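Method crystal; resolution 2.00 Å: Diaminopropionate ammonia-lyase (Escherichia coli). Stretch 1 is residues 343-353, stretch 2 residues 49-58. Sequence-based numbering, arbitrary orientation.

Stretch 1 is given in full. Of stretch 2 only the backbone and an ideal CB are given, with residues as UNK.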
# COMPACT_ATOMS: atom_id res chain seq x y z
N GLY B 343 -12.55 -11.05 2.21
CA GLY B 343 -12.96 -11.22 3.61
C GLY B 343 -12.51 -10.01 4.41
O GLY B 343 -13.32 -9.37 5.11
N LEU B 344 -11.23 -9.68 4.30
CA LEU B 344 -10.70 -8.46 4.94
C LEU B 344 -11.39 -7.20 4.43
O LEU B 344 -11.68 -6.26 5.20
CB LEU B 344 -9.17 -8.35 4.74
CG LEU B 344 -8.39 -7.31 5.55
CD1 LEU B 344 -8.56 -5.91 4.98
CD2 LEU B 344 -8.75 -7.35 7.04
N GLY B 345 -11.70 -7.18 3.14
CA GLY B 345 -12.44 -6.06 2.59
C GLY B 345 -13.75 -5.82 3.30
O GLY B 345 -14.13 -4.67 3.51
N VAL B 346 -14.46 -6.90 3.67
CA VAL B 346 -15.75 -6.77 4.34
C VAL B 346 -15.60 -5.98 5.65
O VAL B 346 -16.39 -5.08 5.93
CB VAL B 346 -16.43 -8.13 4.60
CG1 VAL B 346 -17.59 -8.00 5.58
CG2 VAL B 346 -16.92 -8.73 3.29
N LEU B 347 -14.59 -6.35 6.44
CA LEU B 347 -14.36 -5.68 7.72
C LEU B 347 -14.09 -4.19 7.51
O LEU B 347 -14.56 -3.34 8.28
CB LEU B 347 -13.19 -6.31 8.48
CG LEU B 347 -13.30 -7.79 8.87
CD1 LEU B 347 -12.09 -8.21 9.69
CD2 LEU B 347 -14.56 -7.99 9.69
N ALA B 348 -13.33 -3.88 6.47
CA ALA B 348 -12.99 -2.48 6.18
C ALA B 348 -14.24 -1.72 5.71
O ALA B 348 -14.44 -0.56 6.11
CB ALA B 348 -11.89 -2.41 5.13
N ALA B 349 -15.08 -2.37 4.89
CA ALA B 349 -16.31 -1.75 4.39
C ALA B 349 -17.28 -1.46 5.54
O ALA B 349 -17.99 -0.46 5.53
CB ALA B 349 -16.99 -2.65 3.36
N VAL B 350 -17.32 -2.37 6.50
CA VAL B 350 -18.16 -2.22 7.69
C VAL B 350 -17.65 -1.01 8.48
O VAL B 350 -18.43 -0.17 8.91
CB VAL B 350 -18.11 -3.48 8.57
CG1 VAL B 350 -18.60 -3.18 9.99
CG2 VAL B 350 -18.92 -4.63 7.94
N HIS B 351 -16.33 -0.95 8.67
CA HIS B 351 -15.74 0.11 9.48
C HIS B 351 -16.13 1.49 8.99
O HIS B 351 -16.48 2.34 9.78
CB HIS B 351 -14.23 -0.03 9.53
CG HIS B 351 -13.56 1.14 10.20
ND1 HIS B 351 -13.68 1.36 11.52
CD2 HIS B 351 -12.78 2.17 9.69
CE1 HIS B 351 -13.02 2.50 11.84
NE2 HIS B 351 -12.46 2.99 10.72
N TYR B 352 -16.08 1.70 7.68
CA TYR B 352 -16.33 3.03 7.13
C TYR B 352 -17.80 3.33 6.80
O TYR B 352 -18.14 4.47 6.47
CB TYR B 352 -15.44 3.25 5.91
CG TYR B 352 -13.97 3.41 6.25
CD1 TYR B 352 -13.51 4.58 6.87
CD2 TYR B 352 -13.04 2.41 5.93
CE1 TYR B 352 -12.17 4.76 7.16
CE2 TYR B 352 -11.68 2.58 6.23
CZ TYR B 352 -11.26 3.76 6.85
OH TYR B 352 -9.93 3.97 7.16
N HIS B 353 -18.65 2.30 6.86
CA HIS B 353 -20.08 2.41 6.58
C HIS B 353 -20.80 3.30 7.58
O HIS B 353 -20.50 3.24 8.77
CB HIS B 353 -20.68 0.99 6.61
CG HIS B 353 -21.99 0.85 5.85
ND1 HIS B 353 -23.15 1.38 6.30
CD2 HIS B 353 -22.29 0.18 4.67
CE1 HIS B 353 -24.14 1.07 5.44
NE2 HIS B 353 -23.61 0.35 4.44
N UNK B 49 -0.73 -10.93 12.52
CA UNK B 49 -1.59 -10.24 13.46
C UNK B 49 -1.72 -8.77 13.05
O UNK B 49 -0.76 -8.01 13.14
CB UNK B 49 -1.04 -10.36 14.88
N UNK B 50 -2.90 -8.38 12.60
CA UNK B 50 -3.07 -6.99 12.21
C UNK B 50 -3.63 -6.25 13.43
O UNK B 50 -4.78 -5.85 13.44
CB UNK B 50 -3.99 -6.85 10.99
N UNK B 51 -2.80 -6.11 14.46
CA UNK B 51 -3.21 -5.50 15.74
C UNK B 51 -3.71 -4.06 15.61
O UNK B 51 -4.72 -3.68 16.24
CB UNK B 51 -2.03 -5.53 16.72
N UNK B 52 -2.98 -3.24 14.86
CA UNK B 52 -3.35 -1.84 14.78
C UNK B 52 -4.64 -1.65 13.98
O UNK B 52 -5.48 -0.81 14.34
CB UNK B 52 -2.21 -1.03 14.15
N UNK B 53 -4.82 -2.48 12.95
CA UNK B 53 -6.08 -2.47 12.19
C UNK B 53 -7.25 -2.96 13.08
O UNK B 53 -8.38 -2.43 13.00
CB UNK B 53 -5.95 -3.35 10.94
N UNK B 54 -6.97 -3.95 13.94
CA UNK B 54 -8.00 -4.45 14.85
C UNK B 54 -8.44 -3.36 15.84
O UNK B 54 -9.64 -3.19 16.09
CB UNK B 54 -7.48 -5.67 15.61
N UNK B 55 -7.48 -2.61 16.37
CA UNK B 55 -7.78 -1.45 17.22
C UNK B 55 -8.64 -0.40 16.48
O UNK B 55 -9.68 0.02 16.97
CB UNK B 55 -6.48 -0.81 17.70
N UNK B 56 -8.21 -0.02 15.27
CA UNK B 56 -9.00 0.90 14.45
C UNK B 56 -10.44 0.42 14.18
O UNK B 56 -11.38 1.21 14.23
CB UNK B 56 -8.28 1.12 13.12
N UNK B 57 -10.60 -0.88 13.91
CA UNK B 57 -11.91 -1.41 13.56
C UNK B 57 -12.73 -1.76 14.78
O UNK B 57 -13.88 -2.16 14.63
CB UNK B 57 -11.76 -2.65 12.67
N UNK B 58 -12.15 -1.65 15.96
CA UNK B 58 -12.90 -1.89 17.19
C UNK B 58 -13.13 -3.36 17.50
O UNK B 58 -14.12 -3.71 18.14
CB UNK B 58 -14.25 -1.18 17.11

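Position 49 lies ahead of the helix, with extended backbone angles (-93/111) and nothing of stretch 1 in reach of its CB. Almost any residue would suit it as far as this contact goes; it is Ala 49.

Position 50 sits at the N-cap, where a small polar residue that can hold free backbone NH groups is the textbook choice. Yet its CA-to-CB bond points toward stretch 1, where Leu 344 offers a methyl group, and the ideal CB itself touches no atom of stretch 1. The gap asks for a long apolar side chain as readily as the cap asks for a polar one. The residue is Leu 50, which chooses the apolar reading: in its m, t rotamer it brings CD1 to 4.5 Å from Leu 344 CD2, a loose touch.

Positions 51 and 52 open the helix and are out of reach of stretch 1. Acidic residues suit a first turn, where their charge lies near the positive end of the helix dipole, and Asp 51 and Asp 52 fit that rule; Asp 51 OD1 and Asp 52 OD2 are hydrogen-bonded elsewhere in the structure.

At position 53 the CA-to-CB bond points sideways, and the ideal CB is again too far to touch anything. Only a side chain with some length could close the distance to Leu 344, whose CD2 methyl reaches out from its helix; leucine, isoleucine or methionine would all be plausible. It is Leu 53, with chi1 t and chi2 p, and its CD2 comes to 3.9 Å from Leu 344 CD2.

Positions 54 and 55 are helical and out of reach, so stretch 1 sets no demand beyond helix compatibility. They are Ala 54 and Asn 55.

Position 56 points toward stretch 1, its ideal CB 5.1 Å from His 351 CE1. The backbone already participates, since the position's O lies 3.2 Å from His 351 CE1, a close approach to a ring carbon rather than a hydrogen bond. A medium or large apolar side chain would cover the imidazole; a polar one is also conceivable beside it. Leu 56 gives the apolar answer: its CG lies 3.9 Å from His 351 NE2, and its CD2 is 4.4 Å from Tyr 352 OH.

Position 57 is where the CA atoms of the two stretches come closest, its CA 5.8 Å from His 351 CA. The ideal CB is 4.6 Å from His 351 ND1, and although CA-to-CB points sideways, the surface beyond includes small Ala 348 and the backbone of Leu 347. A flat, long apolar group would suit such ground, an aromatic ring among the candidates. Phe 57 brings its ring in among these residues: CZ is 3.5 Å from Ala 348 CA, CE2 is 4.0 Å from Leu 347 CB, and His 351 CB sits over one ring face, 4.0 Å from the centroid. The two rings run near parallel, at 28°, but are slid apart and barely overlap.

Position 58 has positive phi (77°) and ends the helix in a Schellman motif. Glycine is favoured by that phi alone, with asparagine a common second choice; it is Gly 58.

Stretch 2, residues 49-58: ALDDLANLFG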
# COMPACT_ATOMS: atom_id res chain seq x y z
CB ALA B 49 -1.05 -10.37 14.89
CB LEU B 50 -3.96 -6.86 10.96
CG LEU B 50 -3.55 -7.67 9.72
CD1 LEU B 50 -4.53 -7.40 8.58
CD2 LEU B 50 -2.11 -7.37 9.25
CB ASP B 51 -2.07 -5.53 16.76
CG ASP B 51 -1.77 -6.94 17.29
OD1 ASP B 51 -2.48 -7.94 17.00
OD2 ASP B 51 -0.79 -7.04 18.05
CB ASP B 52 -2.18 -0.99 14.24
CG ASP B 52 -1.02 -0.93 15.21
OD1 ASP B 52 -1.28 -1.01 16.42
OD2 ASP B 52 0.14 -0.84 14.80
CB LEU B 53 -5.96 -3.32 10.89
CG LEU B 53 -7.08 -3.12 9.84
CD1 LEU B 53 -6.90 -1.78 9.11
CD2 LEU B 53 -7.18 -4.27 8.84
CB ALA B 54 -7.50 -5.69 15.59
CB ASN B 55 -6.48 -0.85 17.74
CG ASN B 55 -6.70 0.36 18.63
OD1 ASN B 55 -7.39 0.29 19.63
ND2 ASN B 55 -6.08 1.47 18.28
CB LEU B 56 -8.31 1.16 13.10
CG LEU B 56 -8.98 2.17 12.16
CD1 LEU B 56 -8.98 3.61 12.70
CD2 LEU B 56 -8.29 2.12 10.81
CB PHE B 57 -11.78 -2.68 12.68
CG PHE B 57 -11.36 -2.41 11.26
CD1 PHE B 57 -11.09 -1.12 10.82
CD2 PHE B 57 -11.18 -3.46 10.37
CE1 PHE B 57 -10.68 -0.88 9.52
CE2 PHE B 57 -10.78 -3.23 9.07
CZ PHE B 57 -10.52 -1.94 8.65
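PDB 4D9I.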